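Local structure of type III effector Xcv3220-like C-terminal domain-containing protein (Xanthomonas campestris pv. vesicatoria, 4FC9) at residues P79-M84 / A153-A158; L91-R96 / W162-L167. The protein is a type III effector (XopL) delivered into plant host cells, whose all-helical C-terminal domain, the part described here, probably acts as an E3 ubiquitin ligase. One frame throughout, in Å; residues are numbered along the deposited sequence.

Interaction 1 of 2, residues P79-M84 / A153-A158; sequences PALRDM and ATLAKA. With EDO (1,2-ethanediol), chain E.
Leu81 turns CG beside its own backbone N (chi1 -61°) and spreads its two methyls toward Leu155 and Ala158, while Met84, a selenomethionine, bends at its last torsion (chi3 -62°), which turns CE toward Ala158. The motif is a helix-helix packing within the all-helical, bilobal C-terminal domain of the effector: the start of helix 79-88 crosses the early part of helix 152-171 at 66°, with the segment axes 11.8 Å apart. Side chains bridge that separation, and each helix contributes a pair spaced three residues apart, Leu81 with Met84 and Leu155 with Ala158. Leu81 is the forked member that bridges the opposing pair. Its CD1 branch meets CD2 of Leu155 at 4.0 Å, the two leucine side chains crossing at about a right angle, and its CD2 branch presses on CB of Ala158 at 3.6 Å. Leu81 and Ala158 have the closest CA atoms across the two segments. From one turn further along, CE of Met84 comes to 4.0 Å from the same CB of Ala158. All four residues are buried, yet the segments cover just 139 Å² between them; Leu150 also packs on Leu81, Phe56 and Met161 on Met84, and Tyr63 on Leu155.

Helix 79-88 also carries a 1,2-ethanediol, probably from the crystallisation liquor, at a site apart from the leucine packing. Its O1 donates a hydrogen bond to OD1 of Asp83 at 2.8 Å, and its O2 lies 3.4 Å from CD of Arg82. Back at the helix crossing, CE of Met84 also lies 3.5 Å from the main-chain O of Ala158.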
# COMPACT_ATOMS: atom_id res chain seq x y z
N PRO A 79 -11.41 5.80 -11.71
CA PRO A 79 -10.88 7.11 -11.28
C PRO A 79 -9.96 7.04 -10.06
O PRO A 79 -8.89 7.64 -10.10
CB PRO A 79 -12.15 7.89 -10.95
CG PRO A 79 -13.15 7.33 -11.88
CD PRO A 79 -12.85 5.87 -11.98
N ALA A 80 -10.37 6.33 -9.01
CA ALA A 80 -9.55 6.21 -7.81
C ALA A 80 -8.19 5.59 -8.11
O ALA A 80 -7.18 5.99 -7.52
CB ALA A 80 -10.29 5.40 -6.75
N LEU A 81 -8.16 4.63 -9.03
CA LEU A 81 -6.93 3.93 -9.36
C LEU A 81 -6.06 4.75 -10.29
O LEU A 81 -4.84 4.72 -10.20
CB LEU A 81 -7.23 2.58 -9.99
CG LEU A 81 -8.01 1.59 -9.13
CD1 LEU A 81 -8.23 0.31 -9.91
CD2 LEU A 81 -7.27 1.32 -7.83
N ARG A 82 -6.70 5.51 -11.18
CA ARG A 82 -5.96 6.41 -12.04
C ARG A 82 -5.27 7.46 -11.16
O ARG A 82 -4.12 7.82 -11.41
CB ARG A 82 -6.86 7.07 -13.09
CG ARG A 82 -6.08 7.76 -14.20
CD ARG A 82 -6.97 8.24 -15.36
NE ARG A 82 -7.09 7.26 -16.44
CZ ARG A 82 -6.25 7.15 -17.47
NH1 ARG A 82 -5.20 7.96 -17.57
NH2 ARG A 82 -6.45 6.23 -18.40
N ASP A 83 -5.97 7.91 -10.12
CA ASP A 83 -5.42 8.89 -9.17
C ASP A 83 -4.21 8.35 -8.43
O ASP A 83 -3.17 9.00 -8.37
CB ASP A 83 -6.47 9.30 -8.13
CG ASP A 83 -7.58 10.14 -8.72
OD1 ASP A 83 -7.42 10.64 -9.85
OD2 ASP A 83 -8.60 10.32 -8.03
N MSE A 84 -4.36 7.16 -7.86
CA MSE A 84 -3.30 6.58 -7.04
C MSE A 84 -2.10 6.17 -7.88
O MSE A 84 -0.97 6.23 -7.41
CB MSE A 84 -3.83 5.39 -6.24
CG MSE A 84 -4.81 5.80 -5.16
SE MSE A 84 -5.02 4.42 -3.81
CE MSE A 84 -5.70 3.02 -4.94
N ALA A 153 -4.51 -9.73 -7.77
CA ALA A 153 -3.17 -9.25 -7.43
C ALA A 153 -3.02 -7.75 -7.61
O ALA A 153 -2.44 -7.07 -6.77
CB ALA A 153 -2.13 -9.98 -8.26
N THR A 154 -3.54 -7.23 -8.71
CA THR A 154 -3.41 -5.80 -8.98
C THR A 154 -4.27 -5.00 -8.01
O THR A 154 -3.84 -3.98 -7.49
CB THR A 154 -3.75 -5.44 -10.45
OG1 THR A 154 -5.13 -5.67 -10.71
CG2 THR A 154 -2.90 -6.26 -11.41
N LEU A 155 -5.48 -5.49 -7.74
CA LEU A 155 -6.35 -4.80 -6.80
C LEU A 155 -5.86 -4.92 -5.36
O LEU A 155 -6.02 -4.00 -4.56
CB LEU A 155 -7.78 -5.29 -6.93
CG LEU A 155 -8.50 -4.73 -8.15
CD1 LEU A 155 -9.87 -5.34 -8.26
CD2 LEU A 155 -8.59 -3.22 -8.05
N ALA A 156 -5.26 -6.06 -5.02
CA ALA A 156 -4.69 -6.22 -3.69
C ALA A 156 -3.57 -5.20 -3.50
O ALA A 156 -3.44 -4.62 -2.42
CB ALA A 156 -4.18 -7.62 -3.48
N LYS A 157 -2.77 -4.97 -4.54
CA LYS A 157 -1.73 -3.97 -4.45
C LYS A 157 -2.32 -2.57 -4.28
O LYS A 157 -1.78 -1.74 -3.55
CB LYS A 157 -0.77 -4.02 -5.64
CG LYS A 157 0.35 -2.97 -5.58
CD LYS A 157 1.27 -3.17 -4.38
CE LYS A 157 2.10 -4.43 -4.54
NZ LYS A 157 3.13 -4.55 -3.47
N ALA A 158 -3.43 -2.31 -4.96
CA ALA A 158 -4.08 -1.01 -4.85
C ALA A 158 -4.59 -0.76 -3.43
O ALA A 158 -4.52 0.35 -2.93
CB ALA A 158 -5.21 -0.88 -5.85
C1 EDO E . -9.20 10.04 -12.78
O1 EDO E . -9.49 10.88 -11.66
C2 EDO E . -10.46 9.86 -13.62
O2 EDO E . -10.18 8.98 -14.71

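Interaction 2 of 2, residues L91-R96 / W162-L167; sequences LEFLQR and WKTREL
Phe93 reaches from helix 91-101 to Thr164 and Arg165, neighbours on helix 152-171, its CG anti to the backbone N (chi1 173°), which carries the ring over to helix 152-171. This is a small helix-helix contact of the all-helical C-terminal domain, covering 93 Å² in all. Along 162-167, Thr164 is the first residue to touch the ring. Its CG2 lies 3.8 Å from CZ of Phe93 and 4.1 Å from CE1 of Phe93, coming in obliquely to the ring, while the two side chains cross at about a right angle. The hydroxyl leaves by the other branch: OG1 is hydrogen-bonded to the carbonyl oxygen of Ala131 and also to that of Gln160 in its own helix, the two acceptors sharing the one hydroxyl proton, so the threonine serves the aromatic ring with its methyl alone.

At Arg165, CB lies at the ring edge, near the ring plane and 4.2 Å from CE1 of Phe93. Beyond that aliphatic base the guanidinium group goes to other partners: NH2 forms a salt bridge with Glu87, and NH1 is hydrogen-bonded to the carbonyl oxygen of Pro180. Glu166 follows and supplies another charge, its OE2 3.3 Å from NH1 of Arg165 in a salt bridge within the helix, while its OE1 pairs with Arg176. His132, packed edge-to-face with Phe93, helps enclose the ring, along with Met161 and Ile168.

The chemistry is thus divided within single residues: the methyl of Thr164 and the CB of Arg165 provide dispersion contacts to a buried ring, and the buried hydroxyl and guanidinium have polar partners of their own, so only carbon atoms of the two residues touch the ring.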
# COMPACT_ATOMS: atom_id res chain seq x y z
N LEU A 91 7.23 12.22 -6.47
CA LEU A 91 8.42 12.23 -5.63
C LEU A 91 8.10 12.47 -4.17
O LEU A 91 8.79 11.96 -3.29
CB LEU A 91 9.37 13.33 -6.09
CG LEU A 91 9.89 13.21 -7.51
CD1 LEU A 91 10.84 14.37 -7.78
CD2 LEU A 91 10.57 11.87 -7.71
N GLU A 92 7.07 13.27 -3.91
CA GLU A 92 6.71 13.60 -2.54
C GLU A 92 6.13 12.39 -1.86
O GLU A 92 6.37 12.15 -0.67
CB GLU A 92 5.73 14.77 -2.52
CG GLU A 92 6.12 15.88 -3.48
CD GLU A 92 5.94 17.26 -2.89
OE1 GLU A 92 5.42 17.37 -1.76
OE2 GLU A 92 6.33 18.25 -3.56
N PHE A 93 5.36 11.60 -2.61
CA PHE A 93 4.82 10.35 -2.09
C PHE A 93 5.94 9.35 -1.81
O PHE A 93 6.00 8.76 -0.74
CB PHE A 93 3.81 9.74 -3.06
CG PHE A 93 3.34 8.37 -2.65
CD1 PHE A 93 2.32 8.23 -1.71
CD2 PHE A 93 3.92 7.23 -3.19
CE1 PHE A 93 1.89 6.97 -1.33
CE2 PHE A 93 3.49 5.97 -2.81
CZ PHE A 93 2.48 5.84 -1.88
N LEU A 94 6.82 9.18 -2.79
CA LEU A 94 7.92 8.23 -2.66
C LEU A 94 8.85 8.61 -1.51
O LEU A 94 9.39 7.74 -0.82
CB LEU A 94 8.68 8.12 -3.98
CG LEU A 94 7.82 7.63 -5.15
CD1 LEU A 94 8.58 7.74 -6.47
CD2 LEU A 94 7.35 6.20 -4.91
N GLN A 95 9.03 9.91 -1.31
CA GLN A 95 9.81 10.41 -0.19
C GLN A 95 9.19 9.99 1.14
O GLN A 95 9.90 9.56 2.05
CB GLN A 95 9.93 11.93 -0.25
CG GLN A 95 11.16 12.51 0.45
CD GLN A 95 12.41 12.47 -0.42
OE1 GLN A 95 12.68 13.39 -1.20
NE2 GLN A 95 13.20 11.41 -0.27
N ARG A 96 7.86 10.10 1.25
CA ARG A 96 7.16 9.70 2.47
C ARG A 96 7.27 8.20 2.73
O ARG A 96 7.39 7.77 3.88
CB ARG A 96 5.68 10.10 2.42
CG ARG A 96 5.43 11.59 2.46
CD ARG A 96 5.89 12.20 3.77
NE ARG A 96 5.31 13.52 3.97
CZ ARG A 96 5.75 14.42 4.84
NH1 ARG A 96 5.15 15.60 4.96
NH2 ARG A 96 6.80 14.14 5.60
N TRP A 162 -3.61 2.04 -0.70
CA TRP A 162 -4.61 2.81 0.02
C TRP A 162 -4.20 2.92 1.48
O TRP A 162 -4.22 4.01 2.04
CB TRP A 162 -6.00 2.21 -0.10
CG TRP A 162 -7.02 3.09 0.56
CD1 TRP A 162 -7.73 4.10 -0.02
CD2 TRP A 162 -7.43 3.05 1.94
NE1 TRP A 162 -8.56 4.69 0.91
CE2 TRP A 162 -8.39 4.06 2.12
CE3 TRP A 162 -7.08 2.25 3.03
CZ2 TRP A 162 -9.00 4.30 3.35
CZ3 TRP A 162 -7.69 2.49 4.25
CH2 TRP A 162 -8.64 3.50 4.40
N LYS A 163 -3.83 1.80 2.07
CA LYS A 163 -3.35 1.81 3.45
C LYS A 163 -2.12 2.68 3.58
O LYS A 163 -2.03 3.50 4.49
CB LYS A 163 -3.04 0.40 3.93
CG LYS A 163 -2.42 0.38 5.32
CD LYS A 163 -2.77 -0.89 6.06
CE LYS A 163 -1.55 -1.75 6.27
NZ LYS A 163 -1.88 -2.97 7.06
N THR A 164 -1.17 2.52 2.66
CA THR A 164 0.07 3.28 2.67
C THR A 164 -0.16 4.79 2.71
O THR A 164 0.42 5.49 3.53
CB THR A 164 0.97 2.93 1.46
OG1 THR A 164 1.44 1.59 1.59
CG2 THR A 164 2.16 3.87 1.39
N ARG A 165 -1.02 5.29 1.83
CA ARG A 165 -1.27 6.72 1.75
C ARG A 165 -2.05 7.22 2.97
O ARG A 165 -1.86 8.36 3.41
CB ARG A 165 -1.97 7.10 0.43
CG ARG A 165 -3.40 6.61 0.30
CD ARG A 165 -3.90 6.66 -1.14
NE ARG A 165 -3.93 8.01 -1.72
CZ ARG A 165 -4.88 8.91 -1.50
NH1 ARG A 165 -5.88 8.65 -0.67
NH2 ARG A 165 -4.82 10.10 -2.09
N GLU A 166 -2.90 6.37 3.54
CA GLU A 166 -3.62 6.75 4.74
C GLU A 166 -2.70 6.77 5.97
O GLU A 166 -2.89 7.58 6.88
CB GLU A 166 -4.83 5.83 4.96
CG GLU A 166 -5.90 5.95 3.86
CD GLU A 166 -6.39 7.37 3.67
OE1 GLU A 166 -6.78 8.00 4.67
OE2 GLU A 166 -6.40 7.85 2.51
N LEU A 167 -1.71 5.88 6.00
CA LEU A 167 -0.72 5.90 7.07
C LEU A 167 0.18 7.14 6.99
O LEU A 167 0.54 7.73 8.00
CB LEU A 167 0.11 4.61 7.08
CG LEU A 167 -0.61 3.33 7.50
CD1 LEU A 167 0.27 2.11 7.30
CD2 LEU A 167 -1.07 3.40 8.95

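Both contacts use helix 152-171, which receives helix 79-88 near its beginning at 153-158 and helix 91-101 further along at 162-167. The two partner helices follow each other in the chain, so one long helix packs against two successive shorter ones. The contact centres lie about 14 Å apart, yet Met84 joins them: its SE, whose methyl belongs to interaction 1, packs 3.7 Å from CD of Arg165 of interaction 2. Met161, touched by both Met84 and Phe93, is a further link. The ethanediol, probably from the crystallisation liquor, sits beside Asp83 and Arg82 on the side of helix 79-88 away from helix 152-171.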